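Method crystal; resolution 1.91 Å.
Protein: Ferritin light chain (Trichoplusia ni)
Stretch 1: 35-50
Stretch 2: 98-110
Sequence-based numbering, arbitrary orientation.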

# COMPACT_ATOMS: atom_id res chain seq x y z
N GLY A 35 17.45 29.49 -55.28
CA GLY A 35 16.68 28.28 -55.47
C GLY A 35 15.19 28.36 -55.20
O GLY A 35 14.64 29.43 -54.94
N ASN A 36 14.54 27.21 -55.24
CA ASN A 36 13.11 27.12 -55.05
C ASN A 36 12.70 26.40 -53.78
O ASN A 36 11.53 26.08 -53.62
N VAL A 37 13.64 26.15 -52.88
CA VAL A 37 13.28 25.40 -51.68
C VAL A 37 12.19 26.06 -50.85
O VAL A 37 11.25 25.40 -50.43
N ALA A 38 12.29 27.37 -50.63
CA ALA A 38 11.30 28.05 -49.80
C ALA A 38 9.90 28.01 -50.40
O ALA A 38 8.92 27.73 -49.70
N THR A 39 9.79 28.28 -51.70
CA THR A 39 8.47 28.25 -52.31
C THR A 39 7.96 26.81 -52.43
O THR A 39 6.75 26.57 -52.30
N GLU A 40 8.85 25.86 -52.67
CA GLU A 40 8.41 24.46 -52.77
C GLU A 40 7.86 23.97 -51.42
O GLU A 40 6.90 23.19 -51.38
N LEU A 41 8.46 24.41 -50.32
CA LEU A 41 7.96 23.98 -49.01
C LEU A 41 6.55 24.53 -48.80
O LEU A 41 5.67 23.85 -48.27
N GLN A 42 6.31 25.77 -49.22
CA GLN A 42 4.97 26.35 -49.10
C GLN A 42 3.98 25.55 -49.95
O GLN A 42 2.87 25.26 -49.52
N ALA A 43 4.38 25.20 -51.18
CA ALA A 43 3.49 24.42 -52.05
C ALA A 43 3.27 23.01 -51.48
O ALA A 43 2.26 22.37 -51.78
N TYR A 44 4.20 22.52 -50.68
CA TYR A 44 4.08 21.18 -50.08
C TYR A 44 3.00 21.22 -48.99
O TYR A 44 2.26 20.25 -48.80
N ALA A 45 2.90 22.33 -48.26
CA ALA A 45 1.85 22.47 -47.24
C ALA A 45 0.51 22.46 -47.98
O ALA A 45 -0.47 21.86 -47.53
N LYS A 46 0.47 23.15 -49.11
CA LYS A 46 -0.76 23.24 -49.90
C LYS A 46 -1.18 21.87 -50.43
O LYS A 46 -2.38 21.55 -50.47
N LEU A 47 -0.22 21.06 -50.86
CA LEU A 47 -0.54 19.72 -51.36
C LEU A 47 -1.12 18.87 -50.22
O LEU A 47 -2.09 18.14 -50.42
N HIS A 48 -0.52 18.95 -49.03
CA HIS A 48 -1.05 18.17 -47.91
C HIS A 48 -2.46 18.65 -47.55
O HIS A 48 -3.32 17.85 -47.20
N LEU A 49 -2.68 19.95 -47.61
CA LEU A 49 -3.99 20.50 -47.27
C LEU A 49 -5.06 19.96 -48.22
O LEU A 49 -6.12 19.50 -47.80
N GLU A 50 -4.77 20.01 -49.52
CA GLU A 50 -5.70 19.51 -50.52
C GLU A 50 -5.94 18.02 -50.34
O GLU A 50 -7.08 17.55 -50.38
N GLY A 98 11.82 31.89 -41.06
CA GLY A 98 11.76 33.29 -41.43
C GLY A 98 11.01 33.68 -42.68
O GLY A 98 11.11 34.81 -43.14
N ASP A 99 10.22 32.76 -43.21
CA ASP A 99 9.47 33.03 -44.43
C ASP A 99 8.00 33.21 -44.03
O ASP A 99 7.67 33.25 -42.84
N LYS A 100 7.13 33.38 -45.01
CA LYS A 100 5.72 33.50 -44.71
C LYS A 100 4.97 32.60 -45.66
O LYS A 100 5.35 32.44 -46.82
N MET A 101 3.91 32.00 -45.16
CA MET A 101 3.12 31.07 -45.95
C MET A 101 2.25 31.79 -46.98
O MET A 101 1.63 32.79 -46.67
N ASN A 102 2.24 31.28 -48.20
CA ASN A 102 1.42 31.84 -49.28
C ASN A 102 0.58 30.64 -49.74
O ASN A 102 1.12 29.70 -50.31
N PHE A 103 -0.73 30.68 -49.51
CA PHE A 103 -1.57 29.55 -49.89
C PHE A 103 -1.85 29.37 -51.38
O PHE A 103 -2.53 28.43 -51.77
N ASP A 104 -1.32 30.26 -52.20
CA ASP A 104 -1.53 30.13 -53.64
C ASP A 104 -0.21 29.83 -54.34
O ASP A 104 -0.09 29.99 -55.55
N GLN A 105 0.79 29.38 -53.58
CA GLN A 105 2.09 29.08 -54.17
C GLN A 105 2.04 27.76 -54.93
O GLN A 105 1.53 26.77 -54.42
N HIS A 106 2.58 27.76 -56.14
CA HIS A 106 2.58 26.54 -56.93
C HIS A 106 3.96 25.90 -56.95
O HIS A 106 4.97 26.57 -56.74
N SER A 107 3.98 24.60 -57.17
CA SER A 107 5.22 23.85 -57.23
C SER A 107 5.74 23.93 -58.66
O SER A 107 4.97 24.11 -59.59
N THR A 108 7.05 23.78 -58.84
CA THR A 108 7.63 23.80 -60.18
C THR A 108 7.67 22.37 -60.69
O THR A 108 7.78 22.14 -61.89
N MET A 109 7.58 21.42 -59.77
CA MET A 109 7.62 20.02 -60.17
C MET A 109 6.47 19.72 -61.11
O MET A 109 5.29 19.85 -60.74
N LYS A 110 6.82 19.34 -62.33
CA LYS A 110 5.84 19.02 -63.37
C LYS A 110 5.04 17.79 -62.99
O LYS A 110 5.50 16.66 -63.11

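An irregular strand-free segment, 98-110, lies along one side of the helix 37-50, and the helix meets it with a repeating set of side chains: A38, Q42, A43, A45, K46 and L49 all direct CA-to-CB toward it. Within the segment the only backbone hydrogen bond is the weak one from Q105 N to N102 O; E40 and Q42 bond to some of its polar groups.

E40 does this most completely. Its CA-to-CB bond points sideways, but the m, m rotamer brings the carboxylate to the segment, where OE1 accepts from T108 N at 2.7 Å and from T108 OG1 at 3.0 Å, while OE2 accepts from S107 OG at 2.8 Å. The S107 hydroxyl in turn accepts from M109 N (3.0 Å to OG), so the buried acid bonds S107 and T108 directly and is linked to M109 N through the S107 hydroxyl. Water 2 donates to E40 OE1 (2.7 Å) and H106 O (3.3 Å) and accepts from T39 OG1 (2.7 Å).

Q42, m then t, is the second polar reader. Its NE2 gives a weak bond to D99 OD2 (2.9 Å), and its OE1 takes a weak one from N102 N (3.0 Å). D99 uses its other oxygen, OD1, to accept weakly from K100 N at 2.8 Å; D99 OD2 also accepts a hydrogen bond from water 1 (2.6 Å), which donates to A38 O (2.8 Å) as well. Q105 NE2 donates to the carbonyl of the next residue, H106 O, at 3.0 Å; Q105 OE1 lies 2.6 Å from water 3, which accepts from N102 ND2 at 3.2 Å and lies 3.0 Å from Q42 OE1.

Two alanines lie at close contacts: A43 CB sits 3.7 Å from S107 N, and A45 CB meets M101 CE at 3.8 Å, the t, p, t methionine reaching in although its CB points sideways. L49 CD2 touches the F103 ring edge at CD2 (4.3 Å). All-t K46 lays its CD 3.6 Å from F103 O and extends NZ to 4.1 Å from D104 OD1, beyond a salt bridge.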

# COMPACT_ATOMS: atom_id res chain seq x y z
CB ASN A 36 12.49 26.37 -56.23
CG ASN A 36 12.77 27.03 -57.55
OD1 ASN A 36 12.57 28.23 -57.72
ND2 ASN A 36 13.24 26.24 -58.52
CB VAL A 37 14.51 25.09 -50.79
CG1 VAL A 37 15.07 26.36 -50.19
CG2 VAL A 37 14.10 24.15 -49.66
CB ALA A 38 11.73 29.50 -49.53
CB THR A 39 8.46 28.93 -53.71
OG1 THR A 39 9.48 28.34 -54.53
CG2 THR A 39 8.74 30.43 -53.58
CB GLU A 40 9.56 23.54 -53.20
CG GLU A 40 9.94 23.70 -54.66
CD GLU A 40 8.80 23.32 -55.60
OE1 GLU A 40 8.69 23.95 -56.67
OE2 GLU A 40 8.04 22.37 -55.28
CB LEU A 41 8.90 24.47 -47.90
CG LEU A 41 8.63 23.82 -46.53
CD1 LEU A 41 8.88 22.30 -46.63
CD2 LEU A 41 9.54 24.45 -45.46
CB GLN A 42 4.96 27.81 -49.57
CG GLN A 42 5.73 28.75 -48.65
CD GLN A 42 5.77 30.16 -49.21
OE1 GLN A 42 4.76 30.69 -49.64
NE2 GLN A 42 6.94 30.77 -49.19
CB ALA A 43 4.09 24.33 -53.48
CB TYR A 44 5.43 20.74 -49.50
CG TYR A 44 5.56 19.23 -49.27
CD1 TYR A 44 5.02 18.31 -50.18
CD2 TYR A 44 6.29 18.73 -48.20
CE1 TYR A 44 5.22 16.93 -50.03
CE2 TYR A 44 6.50 17.36 -48.03
CZ TYR A 44 5.97 16.46 -48.95
OH TYR A 44 6.19 15.11 -48.79
CB ALA A 45 2.01 23.78 -46.47
CB LYS A 46 -0.53 24.22 -51.06
CG LYS A 46 -1.71 24.35 -52.02
CD LYS A 46 -1.34 25.32 -53.15
CE LYS A 46 -2.30 25.20 -54.31
NZ LYS A 46 -1.93 26.14 -55.40
CB LEU A 47 0.72 19.05 -51.94
CG LEU A 47 0.56 17.62 -52.49
CD1 LEU A 47 -0.50 17.58 -53.60
CD2 LEU A 47 1.92 17.14 -53.03
CB HIS A 48 -0.16 18.29 -46.66
CG HIS A 48 1.04 17.38 -46.68
ND1 HIS A 48 2.21 17.72 -47.32
CD2 HIS A 48 1.23 16.15 -46.16
CE1 HIS A 48 3.08 16.73 -47.19
NE2 HIS A 48 2.50 15.76 -46.49
CB LEU A 49 -3.94 22.03 -47.35
CG LEU A 49 -5.25 22.80 -47.12
CD1 LEU A 49 -5.85 22.43 -45.74
CD2 LEU A 49 -4.96 24.30 -47.19
CB GLU A 50 -5.16 19.78 -51.94
CG GLU A 50 -5.00 21.28 -52.21
CD GLU A 50 -4.22 21.60 -53.48
OE1 GLU A 50 -3.40 20.75 -53.93
OE2 GLU A 50 -4.40 22.72 -54.02
CB ASP A 99 9.65 31.82 -45.37
CG ASP A 99 9.25 32.10 -46.81
OD1 ASP A 99 8.91 33.25 -47.16
OD2 ASP A 99 9.28 31.13 -47.60
CB LYS A 100 5.24 34.95 -44.82
CG LYS A 100 5.16 35.51 -46.20
CD LYS A 100 4.55 36.91 -46.12
CE LYS A 100 4.61 37.63 -47.44
NZ LYS A 100 4.18 39.05 -47.30
CB MET A 101 2.24 30.24 -45.01
CG MET A 101 1.36 29.23 -45.70
SD MET A 101 2.33 28.00 -46.62
CE MET A 101 1.05 27.29 -47.61
CB ASN A 102 2.33 32.33 -50.41
CG ASN A 102 1.55 32.72 -51.66
OD1 ASN A 102 0.33 32.56 -51.74
ND2 ASN A 102 2.27 33.22 -52.66
CB PHE A 103 -2.90 29.59 -49.12
CG PHE A 103 -2.73 29.35 -47.65
CD1 PHE A 103 -2.40 30.40 -46.80
CD2 PHE A 103 -2.86 28.08 -47.12
CE1 PHE A 103 -2.20 30.18 -45.43
CE2 PHE A 103 -2.66 27.84 -45.75
CZ PHE A 103 -2.33 28.89 -44.91
CB ASP A 104 -2.12 31.42 -54.21
CG ASP A 104 -3.01 31.15 -55.43
OD1 ASP A 104 -2.82 30.12 -56.11
OD2 ASP A 104 -3.90 31.99 -55.71
CB GLN A 105 3.17 29.00 -53.08
CG GLN A 105 4.56 28.74 -53.63
CD GLN A 105 5.00 29.82 -54.60
OE1 GLN A 105 5.06 30.99 -54.25
NE2 GLN A 105 5.31 29.43 -55.84
CB HIS A 106 2.14 26.85 -58.36
CG HIS A 106 0.73 27.35 -58.45
ND1 HIS A 106 -0.36 26.57 -58.11
CD2 HIS A 106 0.23 28.56 -58.80
CE1 HIS A 106 -1.46 27.28 -58.24
NE2 HIS A 106 -1.13 28.49 -58.65
CB SER A 107 4.97 22.38 -56.89
OG SER A 107 6.13 21.60 -57.12
CB THR A 108 9.07 24.33 -60.19
OG1 THR A 108 9.89 23.46 -59.40
CG2 THR A 108 9.13 25.74 -59.63
CB MET A 109 7.57 19.09 -58.97
CG MET A 109 7.98 17.67 -59.29
SD MET A 109 7.80 16.56 -57.90
CE MET A 109 6.14 16.76 -57.65
CB LYS A 110 6.58 18.82 -64.69
CG LYS A 110 7.36 20.07 -65.10
CD LYS A 110 8.50 19.75 -66.05
CE LYS A 110 9.36 21.00 -66.28
NZ LYS A 110 10.57 20.72 -67.10
O HOH W 1 9.32 28.55 -47.04
O HOH W 2 8.20 26.61 -56.20
O HOH W 3 5.31 32.30 -52.06